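Local coordinates for niemann-Pick type C2 protein (Camponotus japonicus, PDB 3WEA) that probably binds small hydrophobic ligands such as lipids or semiochemicals between the two beta sheets of its ML-domain fold, at residues Ile17-Asp22 against Glu35-Met40; Ile31-Ile36 against Val99-Pro104; Phe42-Asp47 against Cys83-Asp88; Lys49-Lys54 against Glu72-Pro77. All blocks are in the same frame, centred on the assembly; numbering follows the deposited sequence.

Strand 35-44 ties three of the contacts together: its start carries Ile-36, shared by interactions 1 and 2, whose centres lie about 14 Å apart, and its end enters interaction 3, its centre about 23 Å from that of interaction 1. Interactions 2 and 3 sit on opposite sides of the chain's centre, about 33 Å between centres. Interaction 4 belongs with interaction 3, at about 13 Å between centres: the disulfide Cys-74 to Cys-83 joins their loops, and Leu-85 CD1 packs at 3.8 Å on Val-51 CG2. Ile-18, Val-38, Phe-42 and Val-51 all touch aromatic residues of strand 107-115, consistent with a shared interior between two sheets, where relatives hold lipid.

Interaction 1: Ile17-Asp22 against Glu35-Met40; sequences IISSCD and EIHVSM
Ile-18 lays its CG2 methyl against CG2 of Ile-36 at 3.6 Å, the two side chains meeting at a slant, while its CG1 runs beside Val-38 CG2, both pointing the same way. These three lie on the face turned to the interior; Ile-17 and Ser-39 are on the other, their CB atoms 4.1 Å apart. Ile-17 and Ser-39 are the hydrogen-bonded pair of this antiparallel ladder: Ile-17 N donates to Ser-39 O at 2.9 Å, and Ser-39 N returns an equal bond to Ile-17 O. Ile-18 and Val-38 form the non-hydrogen-bonded pair. Beyond them the strand gives way to a type I turn from Ile-18 to Cys-21, yet pairing goes one step further. Ser-19 N reaches His-37 O at 2.8 Å, and Ser-19 OG accepts from His-37 N at 2.8 Å and 169°. That hydroxyl, set between backbone N and carbonyl carbon (chi1 68°), replaces the carbonyl a continuing strand would offer. Ser-39 OG bonds Glu-92 of strand 91-98. Backbone bonds of Ile-36 with Phe-97 and Val-38 with Val-95 make strand 35-44 the middle of a three-stranded antiparallel sheet, flanked by 11-18 and 91-98, with Ile-18 and Val-38 touching Trp-112 of strand 107-115.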
loop_
_atom_site.group_PDB
_atom_site.type_symbol
_atom_site.label_atom_id
_atom_site.label_comp_id
_atom_site.label_asym_id
_atom_site.label_seq_id
_atom_site.Cartn_x
_atom_site.Cartn_y
_atom_site.Cartn_z
ATOM N N ILE A 17 -8.122 1.834 4.117
ATOM C CA ILE A 17 -9.315 0.960 4.138
ATOM C C ILE A 17 -9.015 -0.263 3.275
ATOM O O ILE A 17 -8.702 -0.141 2.100
ATOM C CB ILE A 17 -10.568 1.702 3.640
ATOM C CG1 ILE A 17 -10.870 2.867 4.582
ATOM C CG2 ILE A 17 -11.776 0.750 3.499
ATOM C CD1 ILE A 17 -11.770 3.940 3.998
ATOM N N ILE A 18 -9.074 -1.436 3.883
ATOM C CA ILE A 18 -8.932 -2.678 3.137
ATOM C C ILE A 18 -10.231 -3.438 3.275
ATOM O O ILE A 18 -10.611 -3.825 4.376
ATOM C CB ILE A 18 -7.760 -3.523 3.605
ATOM C CG1 ILE A 18 -6.426 -2.767 3.368
ATOM C CG2 ILE A 18 -7.715 -4.857 2.849
ATOM C CD1 ILE A 18 -5.226 -3.468 3.977
ATOM N N SER A 19 -10.883 -3.672 2.141
ATOM C CA SER A 19 -12.233 -4.273 2.135
ATOM C C SER A 19 -12.413 -5.571 2.943
ATOM O O SER A 19 -13.516 -5.826 3.446
ATOM C CB SER A 19 -12.730 -4.465 0.703
ATOM O OG SER A 19 -11.963 -5.474 0.042
ATOM N N SER A 20 -11.381 -6.418 3.044
ATOM C CA SER A 20 -11.563 -7.693 3.742
ATOM C C SER A 20 -11.337 -7.694 5.263
ATOM O O SER A 20 -11.331 -8.768 5.887
ATOM C CB SER A 20 -10.738 -8.818 3.085
ATOM O OG SER A 20 -9.373 -8.478 2.970
ATOM N N CYS A 21 -11.175 -6.507 5.858
ATOM C CA CYS A 21 -10.781 -6.419 7.260
ATOM C C CYS A 21 -11.161 -5.098 7.930
ATOM O O CYS A 21 -11.243 -4.064 7.279
ATOM C CB CYS A 21 -9.292 -6.768 7.466
ATOM S SG CYS A 21 -8.005 -5.676 6.778
ATOM N N ASP A 22 -11.398 -5.174 9.239
ATOM C CA ASP A 22 -11.678 -4.011 10.083
ATOM C C ASP A 22 -10.462 -3.899 10.997
ATOM O O ASP A 22 -9.902 -4.921 11.410
ATOM C CB ASP A 22 -12.889 -4.276 10.971
ATOM C CG ASP A 22 -14.217 -4.123 10.244
ATOM O OD1 ASP A 22 -14.628 -2.970 9.961
ATOM O OD2 ASP A 22 -14.882 -5.162 10.021
ATOM N N GLU A 35 -11.745 -10.683 -4.650
ATOM C CA GLU A 35 -11.296 -9.338 -4.975
ATOM C C GLU A 35 -11.210 -8.520 -3.700
ATOM O O GLU A 35 -12.178 -8.450 -2.941
ATOM C CB GLU A 35 -12.251 -8.684 -5.958
ATOM C CG GLU A 35 -11.944 -9.007 -7.415
ATOM C CD GLU A 35 -12.492 -7.958 -8.350
ATOM O OE1 GLU A 35 -13.416 -7.222 -7.942
ATOM O OE2 GLU A 35 -11.990 -7.857 -9.486
ATOM N N ILE A 36 -10.041 -7.942 -3.452
ATOM C CA ILE A 36 -9.831 -7.057 -2.299
ATOM C C ILE A 36 -9.695 -5.639 -2.820
ATOM O O ILE A 36 -8.948 -5.395 -3.764
ATOM C CB ILE A 36 -8.566 -7.449 -1.505
ATOM C CG1 ILE A 36 -8.582 -8.945 -1.182
ATOM C CG2 ILE A 36 -8.448 -6.643 -0.214
ATOM C CD1 ILE A 36 -7.264 -9.448 -0.654
ATOM N N HIS A 37 -10.430 -4.719 -2.201
ATOM C CA HIS A 37 -10.357 -3.303 -2.510
ATOM C C HIS A 37 -9.554 -2.600 -1.429
ATOM O O HIS A 37 -9.793 -2.800 -0.229
ATOM C CB HIS A 37 -11.753 -2.682 -2.600
ATOM C CG HIS A 37 -12.694 -3.447 -3.476
ATOM N ND1 HIS A 37 -12.278 -4.119 -4.608
ATOM C CD2 HIS A 37 -14.027 -3.655 -3.383
ATOM C CE1 HIS A 37 -13.316 -4.710 -5.171
ATOM N NE2 HIS A 37 -14.387 -4.449 -4.447
ATOM N N VAL A 38 -8.583 -1.816 -1.882
ATOM C CA VAL A 38 -7.730 -0.990 -1.010
ATOM C C VAL A 38 -7.843 0.494 -1.344
ATOM O O VAL A 38 -7.871 0.883 -2.532
ATOM C CB VAL A 38 -6.250 -1.408 -1.091
ATOM C CG1 VAL A 38 -5.378 -0.453 -0.266
ATOM C CG2 VAL A 38 -6.074 -2.835 -0.591
ATOM N N SER A 39 -7.942 1.303 -0.292
ATOM C CA SER A 39 -7.985 2.767 -0.374
ATOM C C SER A 39 -6.943 3.341 0.573
ATOM O O SER A 39 -6.813 2.867 1.708
ATOM C CB SER A 39 -9.357 3.268 0.045
ATOM O OG SER A 39 -9.301 4.653 0.259
ATOM N N MET A 40 -6.189 4.337 0.108
ATOM C CA MET A 40 -5.229 5.051 0.948
ATOM C C MET A 40 -5.314 6.556 0.713
ATOM O O MET A 40 -5.156 7.032 -0.442
ATOM C CB MET A 40 -3.772 4.573 0.675
ATOM C CG MET A 40 -2.751 5.421 1.459
ATOM S SD MET A 40 -1.047 4.862 1.348
ATOM C CE MET A 40 -0.787 5.177 -0.391
#

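Interaction 2: Ile31-Ile36 against Val99-Pro104; sequences IRESEI and VEKATP
Arg-32 runs across the loop Val-99 to Pro-104. From CB, CG lies anti to the carbonyl carbon (chi1 -68°), which sends the chain along that loop; CG comes within 4.1 Å of Glu-100 O and slants across Val-99 CG1. CD, helped by bends at chi2 and chi3, stands 4.0 Å from Thr-103 O. There NE and NH2 both donate to Thr-103 O, at 2.8 Å from NE and 2.7 Å from NH2. The acceptor lies only 5° out of the guanidinium plane, so one oxygen is gripped side-on by two N-H groups, each bent to near 142°, while Lys-101 O stands over one face of the group. An alanine here removes both donors and would probably leave Thr-103 O without its grip from this side, the type I turn freer to shift against the Ile-31 to Ser-34 turn.

In the fold, this contact joins two turns at one end of the beta sandwich: a type II turn, Ile-31 to Ser-34, leading into strand 35-44, and a type I turn, Glu-100 to Thr-103, following strand 91-98. Glu-33 N, within the first turn, donates to Val-99 O, the residue just before the second, at 2.7 Å. Val-99 N, in contrast, is buried here with no hydrogen-bonding partner in the model. Each turn also carries a side-chain bond of its own, Ser-34 OG to Ile-31 O and Thr-103 OG1 to Glu-100 O. On the inner side, Val-99 CG2 meets Ile-36 CD1 at 3.7 Å, near Ile-30. On the exposed side, Glu-33 OE2 lies against the extended Lys-101 chain, 3.2 Å from CD, and makes a long salt bridge to Lys-101 NZ at 3.8 Å.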
loop_
_atom_site.group_PDB
_atom_site.type_symbol
_atom_site.label_atom_id
_atom_site.label_comp_id
_atom_site.label_asym_id
_atom_site.label_seq_id
_atom_site.Cartn_x
_atom_site.Cartn_y
_atom_site.Cartn_z
ATOM N N ILE A 31 -8.570 -13.292 1.942
ATOM C CA ILE A 31 -9.141 -14.524 1.408
ATOM C C ILE A 31 -8.614 -14.763 -0.010
ATOM O O ILE A 31 -8.801 -13.922 -0.903
ATOM C CB ILE A 31 -10.696 -14.508 1.390
ATOM C CG1 ILE A 31 -11.299 -14.087 2.753
ATOM C CG2 ILE A 31 -11.260 -15.838 0.890
ATOM C CD1 ILE A 31 -11.153 -15.096 3.875
ATOM N N ARG A 32 -7.956 -15.903 -0.209
ATOM C CA ARG A 32 -7.529 -16.318 -1.546
ATOM C C ARG A 32 -8.703 -16.353 -2.514
ATOM O O ARG A 32 -9.806 -16.773 -2.152
ATOM C CB ARG A 32 -6.898 -17.706 -1.511
ATOM C CG ARG A 32 -5.583 -17.762 -0.785
ATOM C CD ARG A 32 -5.552 -19.037 0.019
ATOM N NE ARG A 32 -4.294 -19.741 -0.150
ATOM C CZ ARG A 32 -4.133 -21.026 0.127
ATOM N NH1 ARG A 32 -5.159 -21.732 0.595
ATOM N NH2 ARG A 32 -2.954 -21.603 -0.058
ATOM N N GLU A 33 -8.452 -15.888 -3.731
ATOM C CA GLU A 33 -9.416 -15.961 -4.831
ATOM C C GLU A 33 -10.604 -15.018 -4.702
ATOM O O GLU A 33 -11.645 -15.256 -5.312
ATOM C CB GLU A 33 -9.928 -17.395 -5.021
ATOM C CG GLU A 33 -8.894 -18.400 -5.489
ATOM C CD GLU A 33 -9.536 -19.723 -5.869
ATOM O OE1 GLU A 33 -10.433 -19.727 -6.741
ATOM O OE2 GLU A 33 -9.151 -20.757 -5.288
ATOM N N SER A 34 -10.460 -13.950 -3.919
ATOM C CA SER A 34 -11.502 -12.944 -3.853
ATOM C C SER A 34 -10.902 -11.590 -4.184
ATOM O O SER A 34 -9.699 -11.380 -4.027
ATOM C CB SER A 34 -12.157 -12.927 -2.476
ATOM O OG SER A 34 -11.223 -12.565 -1.483
ATOM N N GLU A 35 -11.745 -10.683 -4.650
ATOM C CA GLU A 35 -11.296 -9.338 -4.975
ATOM C C GLU A 35 -11.210 -8.520 -3.700
ATOM O O GLU A 35 -12.178 -8.450 -2.941
ATOM C CB GLU A 35 -12.251 -8.684 -5.958
ATOM C CG GLU A 35 -11.944 -9.007 -7.415
ATOM C CD GLU A 35 -12.492 -7.958 -8.350
ATOM O OE1 GLU A 35 -13.416 -7.222 -7.942
ATOM O OE2 GLU A 35 -11.990 -7.857 -9.486
ATOM N N ILE A 36 -10.041 -7.942 -3.452
ATOM C CA ILE A 36 -9.831 -7.057 -2.299
ATOM C C ILE A 36 -9.695 -5.639 -2.820
ATOM O O ILE A 36 -8.948 -5.395 -3.764
ATOM C CB ILE A 36 -8.566 -7.449 -1.505
ATOM C CG1 ILE A 36 -8.582 -8.945 -1.182
ATOM C CG2 ILE A 36 -8.448 -6.643 -0.214
ATOM C CD1 ILE A 36 -7.264 -9.448 -0.654
ATOM N N VAL A 99 -6.057 -12.122 -4.835
ATOM C CA VAL A 99 -5.041 -13.026 -4.328
ATOM C C VAL A 99 -5.200 -14.376 -5.025
ATOM O O VAL A 99 -6.274 -14.990 -4.986
ATOM C CB VAL A 99 -5.109 -13.166 -2.799
ATOM C CG1 VAL A 99 -4.106 -14.191 -2.298
ATOM C CG2 VAL A 99 -4.832 -11.816 -2.155
ATOM N N GLU A 100 -4.128 -14.823 -5.670
ATOM C CA GLU A 100 -4.161 -16.059 -6.455
ATOM C C GLU A 100 -4.262 -17.297 -5.570
ATOM O O GLU A 100 -3.718 -17.322 -4.466
ATOM C CB GLU A 100 -2.940 -16.153 -7.379
ATOM C CG GLU A 100 -2.998 -17.305 -8.383
ATOM C CD GLU A 100 -4.315 -17.359 -9.145
ATOM O OE1 GLU A 100 -4.479 -16.578 -10.106
ATOM O OE2 GLU A 100 -5.184 -18.184 -8.779
ATOM N N LYS A 101 -4.972 -18.309 -6.071
ATOM C CA LYS A 101 -5.089 -19.630 -5.440
ATOM C C LYS A 101 -3.748 -20.198 -4.968
ATOM O O LYS A 101 -3.668 -20.806 -3.898
ATOM C CB LYS A 101 -5.746 -20.609 -6.423
ATOM C CG LYS A 101 -6.162 -21.951 -5.839
ATOM C CD LYS A 101 -7.079 -22.691 -6.804
ATOM C CE LYS A 101 -7.826 -23.825 -6.116
ATOM N NZ LYS A 101 -9.016 -24.246 -6.906
ATOM N N ALA A 102 -2.707 -19.985 -5.771
ATOM C CA ALA A 102 -1.375 -20.528 -5.499
ATOM C C ALA A 102 -0.663 -19.882 -4.302
ATOM O O ALA A 102 0.302 -20.450 -3.777
ATOM C CB ALA A 102 -0.507 -20.449 -6.749
ATOM N N THR A 103 -1.135 -18.706 -3.881
ATOM C CA THR A 103 -0.578 -17.999 -2.720
ATOM C C THR A 103 -0.693 -18.869 -1.462
ATOM O O THR A 103 -1.764 -19.426 -1.189
ATOM C CB THR A 103 -1.285 -16.638 -2.475
ATOM O OG1 THR A 103 -1.535 -15.985 -3.724
ATOM C CG2 THR A 103 -0.440 -15.721 -1.591
ATOM N N PRO A 104 0.410 -19.004 -0.705
ATOM C CA PRO A 104 0.448 -19.848 0.490
ATOM C C PRO A 104 -0.345 -19.266 1.656
ATOM O O PRO A 104 -0.339 -18.051 1.858
ATOM C CB PRO A 104 1.935 -19.876 0.852
ATOM C CG PRO A 104 2.650 -19.469 -0.386
ATOM C CD PRO A 104 1.746 -18.468 -1.024
#

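Interaction 3: Phe42-Asp47 against Cys83-Asp88; sequences FTPSVD and CPLKKD
Pro-44 and Asp-47 hold the Cys-83 to Asp-88 loop by two hydrogen bonds. Asp-88 N donates to Pro-44 O at 2.8 Å and 162°, and Lys-87 N donates to Asp-47 OD1, also at 2.8 Å and 162°, approaching nearly along the carboxylate C-O axis. The Asp-47 side chain, with CG anti to its own carbonyl carbon (chi1 -72°), brings OD1 over to that amide and alongside Lys-87 CG. Nearby, Asp-47 CA makes a CA-H...O contact of 3.2 Å with Leu-85 O. On the buried side, the Pro-44 ring puts CG 3.9 Å from Leu-85 CB, and Leu-85 CD1 meets the edge of the Phe-42 ring at CE2, 4.0 Å away, with the two side chains nearly perpendicular. Thr-43 CG2 closes the other flank, 3.4 Å from Asp-88 C.

A water extends this shell, donating to Ser-45 O and to Asp-88 OD1 and so bridging the Ser-45 carbonyl and the Asp-88 carboxylate at the surface. Further out, Phe-42 packs edge-to-face with Phe-114 and against strand 91-98, and Leu-85 against Val-48 and Val-51, which probably fixes their places. The loop is also tied through the disulfide from Cys-83 to Cys-74. The contact thus fastens the end of strand 35-44 to the segment leading into its sheet neighbour 91-98. Its chemistry is divided: apolar carbon inward, amide-to-oxygen bonds outward. Lys-86 NZ and Lys-87 NZ stand 5.3 and 6.4 Å from Asp-47 OD1, too far for salt bridges, though their charges probably favour the ionised carboxylate.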
loop_
_atom_site.group_PDB
_atom_site.type_symbol
_atom_site.label_atom_id
_atom_site.label_comp_id
_atom_site.label_asym_id
_atom_site.label_seq_id
_atom_site.Cartn_x
_atom_site.Cartn_y
_atom_site.Cartn_z
ATOM N N PHE A 42 -3.625 9.983 1.280
ATOM C CA PHE A 42 -2.269 10.475 1.622
ATOM C C PHE A 42 -1.947 11.898 1.103
ATOM O O PHE A 42 -2.597 12.406 0.170
ATOM C CB PHE A 42 -1.224 9.436 1.134
ATOM C CG PHE A 42 -1.041 9.433 -0.363
ATOM C CD1 PHE A 42 -1.992 8.842 -1.199
ATOM C CD2 PHE A 42 0.082 10.020 -0.948
ATOM C CE1 PHE A 42 -1.849 8.824 -2.575
ATOM C CE2 PHE A 42 0.215 10.021 -2.318
ATOM C CZ PHE A 42 -0.753 9.445 -3.131
ATOM N N THR A 43 -0.916 12.520 1.683
ATOM C CA THR A 43 -0.516 13.887 1.378
ATOM C C THR A 43 1.000 13.949 1.236
ATOM O O THR A 43 1.717 13.698 2.192
ATOM C CB THR A 43 -0.958 14.830 2.523
ATOM O OG1 THR A 43 -2.346 14.619 2.835
ATOM C CG2 THR A 43 -0.718 16.328 2.186
ATOM N N PRO A 44 1.504 14.285 0.039
ATOM C CA PRO A 44 2.962 14.504 -0.055
ATOM C C PRO A 44 3.333 15.843 0.575
ATOM O O PRO A 44 2.496 16.744 0.587
ATOM C CB PRO A 44 3.203 14.510 -1.570
ATOM C CG PRO A 44 1.937 15.102 -2.122
ATOM C CD PRO A 44 0.822 14.546 -1.234
ATOM N N SER A 45 4.555 15.969 1.126
ATOM C CA SER A 45 5.018 17.234 1.710
ATOM C C SER A 45 5.836 18.054 0.699
ATOM O O SER A 45 6.238 19.176 1.015
ATOM C CB SER A 45 5.842 17.016 2.991
ATOM O OG SER A 45 6.975 16.199 2.710
ATOM N N VAL A 46 6.047 17.488 -0.494
ATOM C CA VAL A 46 6.704 18.151 -1.655
ATOM C C VAL A 46 5.872 17.877 -2.923
ATOM O O VAL A 46 5.103 16.926 -2.962
ATOM C CB VAL A 46 8.178 17.673 -1.897
ATOM C CG1 VAL A 46 9.060 17.956 -0.692
ATOM C CG2 VAL A 46 8.299 16.183 -2.240
ATOM N N ASP A 47 6.035 18.696 -3.964
ATOM C CA ASP A 47 5.494 18.372 -5.254
ATOM C C ASP A 47 6.201 17.073 -5.656
ATOM O O ASP A 47 7.414 16.930 -5.459
ATOM C CB ASP A 47 5.779 19.477 -6.287
ATOM C CG ASP A 47 4.939 20.748 -6.062
ATOM O OD1 ASP A 47 3.884 20.716 -5.370
ATOM O OD2 ASP A 47 5.341 21.793 -6.621
ATOM N N CYS A 83 -0.341 12.516 -11.643
ATOM C CA CYS A 83 0.841 13.343 -11.418
ATOM C C CYS A 83 0.803 14.603 -12.309
ATOM O O CYS A 83 0.270 14.554 -13.416
ATOM C CB CYS A 83 2.120 12.533 -11.678
ATOM S SG CYS A 83 2.678 11.471 -10.300
ATOM N N PRO A 84 1.364 15.729 -11.829
ATOM C CA PRO A 84 2.140 15.802 -10.598
ATOM C C PRO A 84 1.261 15.839 -9.344
ATOM O O PRO A 84 0.096 16.248 -9.413
ATOM C CB PRO A 84 2.919 17.110 -10.765
ATOM C CG PRO A 84 2.037 17.975 -11.610
ATOM C CD PRO A 84 1.106 17.075 -12.392
ATOM N N LEU A 85 1.803 15.406 -8.209
ATOM C CA LEU A 85 1.090 15.576 -6.947
ATOM C C LEU A 85 1.438 16.922 -6.361
ATOM O O LEU A 85 2.616 17.217 -6.210
ATOM C CB LEU A 85 1.397 14.464 -5.945
ATOM C CG LEU A 85 1.660 13.028 -6.400
ATOM C CD1 LEU A 85 1.966 12.216 -5.148
ATOM C CD2 LEU A 85 0.451 12.465 -7.113
ATOM N N LYS A 86 0.429 17.733 -6.003
ATOM C CA LYS A 86 0.696 19.022 -5.384
ATOM C C LYS A 86 1.084 18.873 -3.906
ATOM O O LYS A 86 0.467 18.108 -3.163
ATOM C CB LYS A 86 -0.506 19.987 -5.517
ATOM C CG LYS A 86 -1.056 20.141 -6.938
ATOM C CD LYS A 86 -2.165 21.204 -7.037
ATOM C CE LYS A 86 -1.678 22.599 -6.673
ATOM N NZ LYS A 86 -0.433 22.984 -7.398
ATOM N N LYS A 87 2.126 19.576 -3.477
ATOM C CA LYS A 87 2.524 19.519 -2.067
ATOM C C LYS A 87 1.375 19.888 -1.150
ATOM O O LYS A 87 0.608 20.795 -1.484
ATOM C CB LYS A 87 3.752 20.411 -1.781
ATOM C CG LYS A 87 3.631 21.875 -2.189
ATOM C CD LYS A 87 4.914 22.638 -1.871
ATOM C CE LYS A 87 4.776 23.541 -0.653
ATOM N NZ LYS A 87 5.866 24.557 -0.635
ATOM N N ASP A 88 1.273 19.200 -0.011
ATOM C CA ASP A 88 0.321 19.537 1.059
ATOM C C ASP A 88 -1.149 19.341 0.672
ATOM O O ASP A 88 -2.054 19.859 1.359
ATOM C CB ASP A 88 0.501 20.990 1.555
ATOM C CG ASP A 88 1.856 21.238 2.223
ATOM O OD1 ASP A 88 2.548 20.280 2.629
ATOM O OD2 ASP A 88 2.232 22.419 2.336
HETATM O O HOH W 1 5.348 20.865 2.988
#

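Interaction 4: Lys49-Lys54 against Glu72-Pro77; sequences KNVEAK and EICKDP
Val-51 and Ile-73 form the apolar centre, their side chains slanting across each other with Ile-73 CG1 3.7 Å from Val-51 CB. Ile-73 CG1 lies between its backbone N and carbonyl carbon (chi1 62°), a rotamer that turns this branch and CD1 onto the valine while CG2 goes to Ala-53 CB, 4.0 Å away. The second valine methyl, CG2, packs 3.9 Å from Cys-74 SG, the sulfur bonded to Cys-83. Val-51 and Ala-53 also touch Phe-114 of strand 107-115, which turns the cluster toward the interior of the beta sandwich.

Here the chain enters strand 52-59 of the larger sheet of the ML fold, and the disulfide-linked loop after strand 62-66 folds back over that entrance. Ala-53 is joined by backbone hydrogen bonding to Pro-71, in the same loop just before Glu-72. At the margin the backbones meet through a CA-H...O contact, Glu-72 CA to Val-51 O at 3.4 Å. A water donates to Val-51 O and Asn-50 OD1 and accepts from Cys-74 N, so three groups share one solvent molecule.

Asn-50 reaches the polar edge with CG anti to the backbone N (chi1 -163°). Its ND2 gives a weak bond of 3.4 Å to Glu-72 OE1, amide and carboxylate planes standing 83° apart. The same OE1 receives Lys-75 NZ at 2.6 Å, a salt bridge on the syn side of the carboxylate. A leucine in place of Asn-50 takes away OD1 and ND2, so the water would probably be held less firmly between Val-51 O and Cys-74 N, and Glu-72 OE1 would lose its weak amide partner.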
loop_
_atom_site.group_PDB
_atom_site.type_symbol
_atom_site.label_atom_id
_atom_site.label_comp_id
_atom_site.label_asym_id
_atom_site.label_seq_id
_atom_site.Cartn_x
_atom_site.Cartn_y
_atom_site.Cartn_z
ATOM N N LYS A 49 6.770 14.416 -8.890
ATOM C CA LYS A 49 6.653 14.316 -10.346
ATOM C C LYS A 49 6.201 12.926 -10.859
ATOM O O LYS A 49 5.529 12.823 -11.899
ATOM C CB LYS A 49 7.982 14.703 -11.033
ATOM C CG LYS A 49 8.226 16.191 -11.194
ATOM C CD LYS A 49 8.736 16.491 -12.609
ATOM C CE LYS A 49 7.597 16.670 -13.615
ATOM N NZ LYS A 49 7.852 15.970 -14.912
ATOM N N ASN A 50 6.585 11.872 -10.153
ATOM C CA ASN A 50 6.189 10.504 -10.493
ATOM C C ASN A 50 6.129 9.643 -9.226
ATOM O O ASN A 50 6.933 9.851 -8.339
ATOM C CB ASN A 50 7.190 9.909 -11.483
ATOM C CG ASN A 50 6.661 8.675 -12.194
ATOM O OD1 ASN A 50 5.492 8.604 -12.584
ATOM N ND2 ASN A 50 7.540 7.687 -12.383
ATOM N N VAL A 51 5.173 8.711 -9.146
ATOM C CA VAL A 51 5.085 7.763 -8.013
ATOM C C VAL A 51 5.419 6.303 -8.408
ATOM O O VAL A 51 4.836 5.755 -9.343
ATOM C CB VAL A 51 3.717 7.778 -7.309
ATOM C CG1 VAL A 51 3.779 6.943 -6.025
ATOM C CG2 VAL A 51 3.330 9.211 -6.950
ATOM N N GLU A 52 6.355 5.687 -7.692
ATOM C CA GLU A 52 6.585 4.244 -7.810
ATOM C C GLU A 52 6.178 3.505 -6.528
ATOM O O GLU A 52 6.730 3.772 -5.446
ATOM C CB GLU A 52 8.065 3.966 -8.142
ATOM C CG GLU A 52 8.514 4.591 -9.458
ATOM C CD GLU A 52 9.916 4.172 -9.886
ATOM O OE1 GLU A 52 10.224 2.956 -9.872
ATOM O OE2 GLU A 52 10.712 5.062 -10.256
ATOM N N ALA A 53 5.223 2.578 -6.662
ATOM C CA ALA A 53 4.775 1.747 -5.542
ATOM C C ALA A 53 5.649 0.495 -5.406
ATOM O O ALA A 53 6.185 -0.003 -6.390
ATOM C CB ALA A 53 3.315 1.355 -5.716
ATOM N N LYS A 54 5.799 0.024 -4.174
ATOM C CA LYS A 54 6.567 -1.184 -3.843
ATOM C C LYS A 54 5.794 -1.942 -2.765
ATOM O O LYS A 54 5.329 -1.342 -1.785
ATOM C CB LYS A 54 7.939 -0.805 -3.287
ATOM C CG LYS A 54 8.767 0.154 -4.143
ATOM C CD LYS A 54 9.888 -0.569 -4.857
ATOM C CE LYS A 54 11.046 -0.816 -3.901
ATOM N NZ LYS A 54 11.476 -2.247 -3.920
ATOM N N GLU A 72 3.742 2.093 -11.280
ATOM C CA GLU A 72 3.724 3.523 -11.587
ATOM C C GLU A 72 2.282 4.034 -11.527
ATOM O O GLU A 72 1.591 4.193 -12.548
ATOM C CB GLU A 72 4.356 3.810 -12.947
ATOM C CG GLU A 72 5.861 3.577 -13.018
ATOM C CD GLU A 72 6.464 4.070 -14.323
ATOM O OE1 GLU A 72 6.425 5.290 -14.569
ATOM O OE2 GLU A 72 6.997 3.248 -15.094
ATOM N N ILE A 73 1.829 4.297 -10.307
ATOM C CA ILE A 73 0.414 4.511 -10.055
ATOM C C ILE A 73 -0.171 5.764 -10.747
ATOM O O ILE A 73 -1.370 5.819 -11.010
ATOM C CB ILE A 73 0.100 4.451 -8.531
ATOM C CG1 ILE A 73 0.832 5.538 -7.765
ATOM C CG2 ILE A 73 0.547 3.130 -7.925
ATOM C CD1 ILE A 73 0.036 6.792 -7.573
ATOM N N CYS A 74 0.672 6.754 -11.052
ATOM C CA CYS A 74 0.229 7.965 -11.766
ATOM C C CYS A 74 -0.112 7.697 -13.229
ATOM O O CYS A 74 -0.806 8.492 -13.856
ATOM C CB CYS A 74 1.283 9.091 -11.687
ATOM S SG CYS A 74 1.197 10.061 -10.161
ATOM N N LYS A 75 0.396 6.588 -13.764
ATOM C CA LYS A 75 0.199 6.202 -15.177
ATOM C C LYS A 75 -0.798 5.051 -15.369
ATOM O O LYS A 75 -0.956 4.514 -16.470
ATOM C CB LYS A 75 1.547 5.831 -15.799
ATOM C CG LYS A 75 2.417 7.033 -16.123
ATOM C CD LYS A 75 3.849 6.605 -16.374
ATOM C CE LYS A 75 4.812 7.767 -16.232
ATOM N NZ LYS A 75 6.214 7.265 -16.321
ATOM N N ASP A 76 -1.452 4.673 -14.279
ATOM C CA ASP A 76 -2.444 3.606 -14.255
ATOM C C ASP A 76 -3.807 4.273 -14.129
ATOM O O ASP A 76 -4.050 4.953 -13.145
ATOM C CB ASP A 76 -2.129 2.676 -13.064
ATOM C CG ASP A 76 -3.327 1.866 -12.577
ATOM O OD1 ASP A 76 -4.312 1.669 -13.316
ATOM O OD2 ASP A 76 -3.272 1.419 -11.416
ATOM N N PRO A 77 -4.707 4.086 -15.129
ATOM C CA PRO A 77 -5.991 4.804 -15.133
ATOM C C PRO A 77 -6.929 4.491 -13.959
ATOM O O PRO A 77 -7.779 5.320 -13.620
ATOM C CB PRO A 77 -6.647 4.333 -16.437
ATOM C CG PRO A 77 -6.061 2.982 -16.665
ATOM C CD PRO A 77 -4.623 3.138 -16.254
HETATM O O HOH W 2 3.472 6.883 -11.669
#